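Long-range contact in polyguluronate lyase (Corynebacterium sp., PDB 1UAI), which probably cleaves alginate at its poly(alpha-L-guluronate) blocks by a lyase reaction, on a jellyroll beta-sandwich scaffold: residues A90-N104 against Y152-G166. Residues are numbered along the deposited sequence; the frame is centred on the assembly and turned at random.
Sequences ATSGTHTMVFREAFN and YKLNTVFEGKFVVSG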
ATOM      1  N   ALA A  90       6.037  18.801  -0.567  1.00  7.35           N
ATOM      2  CA  ALA A  90       6.277  18.416  -1.950  1.00  7.11           C
ATOM      3  C   ALA A  90       7.121  19.487  -2.646  1.00  8.16           C
ATOM      4  O   ALA A  90       7.627  19.265  -3.744  1.00  8.59           O
ATOM      5  CB  ALA A  90       4.951  18.235  -2.684  1.00  8.21           C
ATOM      6  N   THR A  91       7.278  20.639  -1.994  1.00  8.32           N
ATOM      7  CA  THR A  91       8.040  21.756  -2.556  1.00  9.19           C
ATOM      8  C   THR A  91       9.377  22.025  -1.866  1.00  9.40           C
ATOM      9  O   THR A  91      10.129  22.913  -2.274  1.00 11.40           O
ATOM     10  CB  THR A  91       7.216  23.057  -2.516  1.00  9.82           C
ATOM     11  OG1 THR A  91       6.825  23.333  -1.165  1.00  9.27           O
ATOM     12  CG2 THR A  91       5.973  22.928  -3.381  1.00 11.43           C
ATOM     13  N   SER A  92       9.664  21.265  -0.817  1.00  8.48           N
ATOM     14  CA  SER A  92      10.912  21.402  -0.078  1.00  8.85           C
ATOM     15  C   SER A  92      11.454  20.006   0.166  1.00  8.37           C
ATOM     16  O   SER A  92      10.724  19.141   0.640  1.00  9.00           O
ATOM     17  CB  SER A  92      10.664  22.096   1.267  1.00  9.32           C
ATOM     18  OG  SER A  92      11.784  21.974   2.134  1.00  9.81           O
ATOM     19  N   GLY A  93      12.723  19.787  -0.169  1.00  7.70           N
ATOM     20  CA  GLY A  93      13.333  18.486   0.039  1.00  7.98           C
ATOM     21  C   GLY A  93      13.082  17.481  -1.068  1.00  7.41           C
ATOM     22  O   GLY A  93      12.384  17.765  -2.043  1.00  8.02           O
ATOM     23  N   THR A  94      13.667  16.299  -0.906  1.00  6.40           N
ATOM     24  CA  THR A  94      13.536  15.210  -1.866  1.00  6.01           C
ATOM     25  C   THR A  94      13.029  14.007  -1.080  1.00  5.76           C
ATOM     26  O   THR A  94      13.683  13.542  -0.144  1.00  6.38           O
ATOM     27  CB  THR A  94      14.891  14.896  -2.523  1.00  7.30           C
ATOM     28  OG1 THR A  94      15.381  16.076  -3.173  1.00  9.91           O
ATOM     29  CG2 THR A  94      14.748  13.784  -3.551  1.00  9.29           C
ATOM     30  N   HIS A  95      11.865  13.508  -1.478  1.00  5.64           N
ATOM     31  CA  HIS A  95      11.210  12.408  -0.785  1.00  5.10           C
ATOM     32  C   HIS A  95      11.027  11.220  -1.701  1.00  4.61           C
ATOM     33  O   HIS A  95      10.347  11.305  -2.723  1.00  4.93           O
ATOM     34  CB  HIS A  95       9.896  12.941  -0.241  1.00  6.26           C
ATOM     35  CG  HIS A  95      10.069  14.241   0.476  1.00  6.91           C
ATOM     36  ND1 HIS A  95       9.926  15.465  -0.141  1.00  8.85           N
ATOM     37  CD2 HIS A  95      10.525  14.501   1.723  1.00  6.55           C
ATOM     38  CE1 HIS A  95      10.290  16.421   0.696  1.00  6.63           C
ATOM     39  NE2 HIS A  95      10.659  15.862   1.833  1.00  8.47           N
ATOM     40  N   THR A  96      11.630  10.105  -1.307  1.00  4.37           N
ATOM     41  CA  THR A  96      11.628   8.909  -2.126  1.00  4.75           C
ATOM     42  C   THR A  96      11.139   7.640  -1.454  1.00  4.71           C
ATOM     43  O   THR A  96      11.425   7.398  -0.283  1.00  4.55           O
ATOM     44  CB  THR A  96      13.073   8.611  -2.610  1.00  5.08           C
ATOM     45  OG1 THR A  96      13.637   9.788  -3.199  1.00  5.76           O
ATOM     46  CG2 THR A  96      13.095   7.474  -3.616  1.00  6.36           C
ATOM     47  N   MET A  97      10.382   6.841  -2.202  1.00  4.67           N
ATOM     48  CA  MET A  97       9.985   5.527  -1.725  1.00  4.65           C
ATOM     49  C   MET A  97      10.250   4.564  -2.865  1.00  4.94           C
ATOM     50  O   MET A  97       9.759   4.751  -3.982  1.00  5.01           O
ATOM     51  CB  MET A  97       8.511   5.401  -1.323  1.00  4.95           C
ATOM     52  CG  MET A  97       8.179   3.931  -0.987  1.00  5.86           C
ATOM     53  SD  MET A  97       6.641   3.570  -0.121  1.00  5.29           S
ATOM     54  CE  MET A  97       5.448   4.019  -1.379  1.00  5.15           C
ATOM     55  N   VAL A  98      11.074   3.563  -2.585  1.00  4.54           N
ATOM     56  CA  VAL A  98      11.377   2.519  -3.549  1.00  5.74           C
ATOM     57  C   VAL A  98      10.795   1.256  -2.942  1.00  5.44           C
ATOM     58  O   VAL A  98      11.026   0.960  -1.767  1.00  6.34           O
ATOM     59  CB  VAL A  98      12.892   2.308  -3.736  1.00  8.04           C
ATOM     60  CG1 VAL A  98      13.138   1.132  -4.678  1.00 10.26           C
ATOM     61  CG2 VAL A  98      13.531   3.569  -4.282  1.00 10.07           C
ATOM     62  N   PHE A  99      10.031   0.518  -3.731  1.00  6.01           N
ATOM     63  CA  PHE A  99       9.438  -0.707  -3.229  1.00  6.04           C
ATOM     64  C   PHE A  99       9.401  -1.770  -4.310  1.00  5.70           C
ATOM     65  O   PHE A  99       9.420  -1.464  -5.502  1.00  6.22           O
ATOM     66  CB  PHE A  99       8.016  -0.433  -2.714  1.00  7.39           C
ATOM     67  CG  PHE A  99       7.047  -0.006  -3.785  1.00  6.19           C
ATOM     68  CD1 PHE A  99       6.298  -0.950  -4.486  1.00  6.97           C
ATOM     69  CD2 PHE A  99       6.896   1.340  -4.109  1.00  6.59           C
ATOM     70  CE1 PHE A  99       5.417  -0.558  -5.491  1.00  6.83           C
ATOM     71  CE2 PHE A  99       6.019   1.740  -5.111  1.00  6.78           C
ATOM     72  CZ  PHE A  99       5.279   0.791  -5.804  1.00  6.49           C
ATOM     73  N   ARG A 100       9.394  -3.024  -3.880  1.00  5.41           N
ATOM     74  CA  ARG A 100       9.293  -4.144  -4.800  1.00  5.22           C
ATOM     75  C   ARG A 100       8.125  -4.953  -4.285  1.00  4.76           C
ATOM     76  O   ARG A 100       8.109  -5.358  -3.122  1.00  5.47           O
ATOM     77  CB  ARG A 100      10.562  -4.992  -4.799  1.00  7.43           C
ATOM     78  CG  ARG A 100      11.723  -4.316  -5.491  1.00  9.59           C
ATOM     79  CD  ARG A 100      12.953  -5.195  -5.530  1.00 12.70           C
ATOM     80  NE  ARG A 100      14.113  -4.438  -5.986  1.00 15.92           N
ATOM     81  CZ  ARG A 100      15.353  -4.911  -6.009  1.00 15.88           C
ATOM     82  NH1 ARG A 100      15.597  -6.149  -5.600  1.00 18.39           N
ATOM     83  NH2 ARG A 100      16.347  -4.143  -6.430  1.00 17.70           N
ATOM     84  N   GLU A 101       7.132  -5.170  -5.137  1.00  4.90           N
ATOM     85  CA  GLU A 101       5.965  -5.919  -4.715  1.00  4.73           C
ATOM     86  C   GLU A 101       5.345  -6.661  -5.876  1.00  4.89           C
ATOM     87  O   GLU A 101       5.723  -6.477  -7.037  1.00  5.08           O
ATOM     88  CB  GLU A 101       4.912  -4.978  -4.111  1.00  6.69           C
ATOM     89  CG  GLU A 101       4.285  -4.012  -5.115  1.00  7.16           C
ATOM     90  CD  GLU A 101       3.242  -3.093  -4.489  1.00  6.31           C
ATOM     91  OE1 GLU A 101       3.297  -2.878  -3.257  1.00  6.69           O
ATOM     92  OE2 GLU A 101       2.375  -2.569  -5.223  1.00  6.69           O
ATOM     93  N   ALA A 102       4.393  -7.518  -5.540  1.00  4.98           N
ATOM     94  CA  ALA A 102       3.652  -8.270  -6.532  1.00  4.95           C
ATOM     95  C   ALA A 102       2.210  -8.338  -6.055  1.00  5.11           C
ATOM     96  O   ALA A 102       1.951  -8.468  -4.855  1.00  5.31           O
ATOM     97  CB  ALA A 102       4.216  -9.681  -6.677  1.00  6.03           C
ATOM     98  N   PHE A 103       1.274  -8.207  -6.989  1.00  4.85           N
ATOM     99  CA  PHE A 103      -0.144  -8.332  -6.670  1.00  5.06           C
ATOM    100  C   PHE A 103      -0.378  -9.837  -6.833  1.00  4.85           C
ATOM    101  O   PHE A 103      -0.067 -10.399  -7.887  1.00  6.00           O
ATOM    102  CB  PHE A 103      -0.997  -7.546  -7.669  1.00  4.51           C
ATOM    103  CG  PHE A 103      -0.833  -6.049  -7.573  1.00  4.32           C
ATOM    104  CD1 PHE A 103      -1.578  -5.305  -6.661  1.00  5.09           C
ATOM    105  CD2 PHE A 103       0.061  -5.381  -8.406  1.00  4.48           C
ATOM    106  CE1 PHE A 103      -1.436  -3.918  -6.583  1.00  5.01           C
ATOM    107  CE2 PHE A 103       0.210  -3.998  -8.334  1.00  5.59           C
ATOM    108  CZ  PHE A 103      -0.541  -3.266  -7.422  1.00  6.04           C
ATOM    109  N   ASN A 104      -0.919 -10.484  -5.804  1.00  5.49           N
ATOM    110  CA  ASN A 104      -1.131 -11.933  -5.834  1.00  5.94           C
ATOM    111  C   ASN A 104      -2.560 -12.402  -6.046  1.00  6.27           C
ATOM    112  O   ASN A 104      -2.785 -13.495  -6.566  1.00  7.07           O
ATOM    113  CB  ASN A 104      -0.688 -12.581  -4.516  1.00  6.03           C
ATOM    114  CG  ASN A 104       0.692 -12.163  -4.070  1.00  5.95           C
ATOM    115  OD1 ASN A 104       0.865 -11.706  -2.936  1.00  6.26           O
ATOM    116  ND2 ASN A 104       1.686 -12.339  -4.934  1.00  6.89           N
ATOM    117  N   TYR A 152      -0.192  -6.968 -16.925  1.00  6.15           N
ATOM    118  CA  TYR A 152       0.399  -7.284 -15.630  1.00  6.06           C
ATOM    119  C   TYR A 152      -0.078  -8.677 -15.240  1.00  6.20           C
ATOM    120  O   TYR A 152      -1.281  -8.939 -15.182  1.00  7.03           O
ATOM    121  CB  TYR A 152      -0.024  -6.305 -14.531  1.00  6.00           C
ATOM    122  CG  TYR A 152       0.557  -6.721 -13.199  1.00  5.83           C
ATOM    123  CD1 TYR A 152       1.902  -6.492 -12.903  1.00  6.14           C
ATOM    124  CD2 TYR A 152      -0.197  -7.472 -12.294  1.00  5.84           C
ATOM    125  CE1 TYR A 152       2.485  -7.010 -11.749  1.00  6.51           C
ATOM    126  CE2 TYR A 152       0.379  -7.997 -11.139  1.00  5.47           C
ATOM    127  CZ  TYR A 152       1.718  -7.767 -10.876  1.00  5.58           C
ATOM    128  OH  TYR A 152       2.292  -8.329  -9.759  1.00  5.76           O
ATOM    129  N   LYS A 153       0.871  -9.558 -14.958  1.00  6.27           N
ATOM    130  CA  LYS A 153       0.557 -10.930 -14.594  1.00  6.95           C
ATOM    131  C   LYS A 153       0.689 -11.132 -13.092  1.00  6.52           C
ATOM    132  O   LYS A 153       1.717 -10.804 -12.501  1.00  6.06           O
ATOM    133  CB  LYS A 153       1.487 -11.870 -15.362  1.00  8.09           C
ATOM    134  CG  LYS A 153       1.382 -11.648 -16.866  1.00  9.73           C
ATOM    135  CD  LYS A 153       2.464 -12.359 -17.655  1.00 11.14           C
ATOM    136  CE  LYS A 153       2.306 -12.065 -19.142  1.00 11.70           C
ATOM    137  NZ  LYS A 153       3.377 -12.685 -19.965  1.00 13.95           N
ATOM    138  N   LEU A 154      -0.363 -11.657 -12.473  1.00  6.52           N
ATOM    139  CA  LEU A 154      -0.349 -11.883 -11.037  1.00  6.96           C
ATOM    140  C   LEU A 154       0.909 -12.614 -10.591  1.00  6.86           C
ATOM    141  O   LEU A 154       1.400 -13.522 -11.268  1.00  6.85           O
ATOM    142  CB  LEU A 154      -1.590 -12.669 -10.600  1.00  9.17           C
ATOM    143  CG  LEU A 154      -2.933 -11.937 -10.682  1.00  9.81           C
ATOM    144  CD1 LEU A 154      -4.040 -12.862 -10.199  1.00 12.34           C
ATOM    145  CD2 LEU A 154      -2.892 -10.672  -9.837  1.00 11.68           C
ATOM    146  N   ASN A 155       1.422 -12.177  -9.445  1.00  6.58           N
ATOM    147  CA  ASN A 155       2.615 -12.727  -8.816  1.00  7.02           C
ATOM    148  C   ASN A 155       3.931 -12.269  -9.425  1.00  7.62           C
ATOM    149  O   ASN A 155       4.996 -12.750  -9.044  1.00  9.85           O
ATOM    150  CB  ASN A 155       2.539 -14.254  -8.776  1.00  7.83           C
ATOM    151  CG  ASN A 155       1.306 -14.740  -8.048  1.00  8.26           C
ATOM    152  OD1 ASN A 155       0.962 -14.225  -6.982  1.00  8.05           O
ATOM    153  ND2 ASN A 155       0.628 -15.727  -8.619  1.00 10.34           N
ATOM    154  N   THR A 156       3.866 -11.331 -10.363  1.00  6.70           N
ATOM    155  CA  THR A 156       5.083 -10.814 -10.970  1.00  7.05           C
ATOM    156  C   THR A 156       5.589  -9.661 -10.114  1.00  5.83           C
ATOM    157  O   THR A 156       4.868  -8.695  -9.858  1.00  6.30           O
ATOM    158  CB  THR A 156       4.846 -10.293 -12.397  1.00  8.27           C
ATOM    159  OG1 THR A 156       4.275 -11.332 -13.199  1.00  9.58           O
ATOM    160  CG2 THR A 156       6.166  -9.863 -13.023  1.00  8.91           C
ATOM    161  N   VAL A 157       6.833  -9.769  -9.667  1.00  6.08           N
ATOM    162  CA  VAL A 157       7.425  -8.728  -8.845  1.00  6.26           C
ATOM    163  C   VAL A 157       7.930  -7.596  -9.726  1.00  5.32           C
ATOM    164  O   VAL A 157       8.573  -7.831 -10.750  1.00  6.79           O
ATOM    165  CB  VAL A 157       8.609  -9.273  -8.014  1.00  7.37           C
ATOM    166  CG1 VAL A 157       9.239  -8.151  -7.196  1.00  8.95           C
ATOM    167  CG2 VAL A 157       8.130 -10.389  -7.101  1.00  9.84           C
ATOM    168  N   PHE A 158       7.613  -6.367  -9.335  1.00  5.44           N
ATOM    169  CA  PHE A 158       8.073  -5.194 -10.063  1.00  5.57           C
ATOM    170  C   PHE A 158       8.607  -4.207  -9.042  1.00  5.81           C
ATOM    171  O   PHE A 158       8.326  -4.321  -7.843  1.00  5.72           O
ATOM    172  CB  PHE A 158       6.935  -4.556 -10.878  1.00  6.55           C
ATOM    173  CG  PHE A 158       5.847  -3.940 -10.037  1.00  6.14           C
ATOM    174  CD1 PHE A 158       5.913  -2.602  -9.647  1.00  6.53           C
ATOM    175  CD2 PHE A 158       4.758  -4.701  -9.633  1.00  6.68           C
ATOM    176  CE1 PHE A 158       4.904  -2.037  -8.863  1.00  6.49           C
ATOM    177  CE2 PHE A 158       3.748  -4.148  -8.851  1.00  6.23           C
ATOM    178  CZ  PHE A 158       3.819  -2.815  -8.466  1.00  7.01           C
ATOM    179  N   GLU A 159       9.399  -3.255  -9.517  1.00  5.98           N
ATOM    180  CA  GLU A 159       9.960  -2.242  -8.646  1.00  5.87           C
ATOM    181  C   GLU A 159       9.307  -0.908  -8.963  1.00  5.76           C
ATOM    182  O   GLU A 159       9.365  -0.427 -10.095  1.00  7.19           O
ATOM    183  CB  GLU A 159      11.476  -2.148  -8.838  1.00  7.27           C
ATOM    184  CG  GLU A 159      12.156  -1.155  -7.908  1.00 10.49           C
ATOM    185  CD  GLU A 159      13.669  -1.254  -7.962  1.00 13.99           C
ATOM    186  OE1 GLU A 159      14.211  -2.308  -7.573  1.00 18.98           O
ATOM    187  OE2 GLU A 159      14.318  -0.282  -8.400  1.00 16.71           O
ATOM    188  N   GLY A 160       8.659  -0.326  -7.962  1.00  5.40           N
ATOM    189  CA  GLY A 160       8.028   0.962  -8.150  1.00  5.39           C
ATOM    190  C   GLY A 160       8.806   2.004  -7.378  1.00  5.04           C
ATOM    191  O   GLY A 160       9.485   1.688  -6.398  1.00  4.84           O
ATOM    192  N   LYS A 161       8.731   3.248  -7.827  1.00  5.14           N
ATOM    193  CA  LYS A 161       9.419   4.321  -7.133  1.00  5.20           C
ATOM    194  C   LYS A 161       8.702   5.648  -7.280  1.00  4.82           C
ATOM    195  O   LYS A 161       8.228   5.995  -8.363  1.00  5.63           O
ATOM    196  CB  LYS A 161      10.859   4.480  -7.640  1.00  5.81           C
ATOM    197  CG  LYS A 161      11.637   5.583  -6.917  1.00  8.06           C
ATOM    198  CD  LYS A 161      13.116   5.611  -7.284  1.00 10.50           C
ATOM    199  CE  LYS A 161      13.345   6.029  -8.726  1.00 11.24           C
ATOM    200  NZ  LYS A 161      14.799   6.161  -9.032  1.00 12.79           N
ATOM    201  N   PHE A 162       8.606   6.367  -6.168  1.00  4.89           N
ATOM    202  CA  PHE A 162       8.024   7.702  -6.138  1.00  4.47           C
ATOM    203  C   PHE A 162       9.171   8.625  -5.743  1.00  4.85           C
ATOM    204  O   PHE A 162       9.893   8.335  -4.787  1.00  5.36           O
ATOM    205  CB  PHE A 162       6.977   7.861  -5.032  1.00  5.16           C
ATOM    206  CG  PHE A 162       5.677   7.154  -5.272  1.00  4.98           C
ATOM    207  CD1 PHE A 162       4.809   7.560  -6.279  1.00  5.89           C
ATOM    208  CD2 PHE A 162       5.272   6.142  -4.409  1.00  5.42           C
ATOM    209  CE1 PHE A 162       3.551   6.971  -6.415  1.00  6.37           C
ATOM    210  CE2 PHE A 162       4.021   5.548  -4.536  1.00  6.01           C
ATOM    211  CZ  PHE A 162       3.157   5.963  -5.539  1.00  6.72           C
ATOM    212  N   VAL A 163       9.346   9.722  -6.469  1.00  4.89           N
ATOM    213  CA  VAL A 163      10.358  10.712  -6.112  1.00  5.95           C
ATOM    214  C   VAL A 163       9.625  12.046  -6.146  1.00  5.14           C
ATOM    215  O   VAL A 163       9.121  12.457  -7.192  1.00  5.89           O
ATOM    216  CB  VAL A 163      11.542  10.766  -7.104  1.00  6.03           C
ATOM    217  CG1 VAL A 163      12.521  11.855  -6.676  1.00  7.75           C
ATOM    218  CG2 VAL A 163      12.253   9.428  -7.147  1.00  6.95           C
ATOM    219  N   VAL A 164       9.540  12.698  -4.993  1.00  5.32           N
ATOM    220  CA  VAL A 164       8.856  13.979  -4.895  1.00  5.68           C
ATOM    221  C   VAL A 164       9.845  15.087  -4.568  1.00  5.25           C
ATOM    222  O   VAL A 164      10.597  14.995  -3.596  1.00  5.90           O
ATOM    223  CB  VAL A 164       7.767  13.960  -3.797  1.00  5.64           C
ATOM    224  CG1 VAL A 164       6.945  15.242  -3.864  1.00  6.45           C
ATOM    225  CG2 VAL A 164       6.878  12.740  -3.959  1.00  6.04           C
ATOM    226  N   SER A 165       9.844  16.125  -5.396  1.00  6.10           N
ATOM    227  CA  SER A 165      10.723  17.270  -5.200  1.00  6.49           C
ATOM    228  C   SER A 165      10.308  18.388  -6.148  1.00  6.93           C
ATOM    229  O   SER A 165       9.758  18.128  -7.216  1.00  6.99           O
ATOM    230  CB  SER A 165      12.182  16.882  -5.461  1.00  8.60           C
ATOM    231  OG  SER A 165      12.381  16.507  -6.812  1.00 11.41           O
ATOM    232  N   GLY A 166      10.556  19.629  -5.743  1.00  7.51           N
ATOM    233  CA  GLY A 166      10.224  20.770  -6.580  1.00  8.39           C
ATOM    234  C   GLY A 166       8.784  20.865  -7.053  1.00  8.31           C
ATOM    235  O   GLY A 166       8.523  21.363  -8.151  1.00  8.97           O
TER
HETATM  236  O   HOH W   1      11.836  20.191  -3.279  1.00  9.91           O
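Two antiparallel neighbours in one sheet of the jellyroll beta-sandwich, strands 95-104 and 158-165, show how such a sheet gives its two faces different work. Four hydrogen-bonded pairs, from His95 with Val164 to Glu101 with Phe158, zip the backbones together. Toward the sandwich interior, the Phe99 ring lies over Gly160 CA (3.9 Å to the ring centroid), a CH-pi contact offset toward the rim, possible because Gly160 has no side chain there. The ring reaches it with CG between the backbone N and carbonyl carbon (chi1 65°). Its CE1 meets Phe158 CE1 at 3.7 Å, the planes 80° apart, while Met97 CE touches the edge of Phe162 at CD2 (3.7 Å). On the other face, Arg100 NE forms a salt bridge with Glu159 OE1 (2.7 Å), which accepts through its anti lone pair, carboxylate and guanidinium nearly coplanar. Past the last bridged pair, the strand end meets Tyr152 and the type II turn Lys153-Thr156 that follows, whose Asn155 N donates to Phe103 O (2.8 Å). Tyr152 OH accepts from Phe103 N (3.0 Å) and donates to Thr156 O (2.6 Å), which fixes the phenol; the Phe103 edge turns toward its face, offset. Asn104 ND2 reaches Asn155 OD1, while Asn104 OD1 is held by Ser215 and Gln213. Strand 211-223 flanks 95-104 and strand 168-173 flanks 158-165; from the facing sheet, Phe128 packs edge-to-face with Phe99 and Phe162.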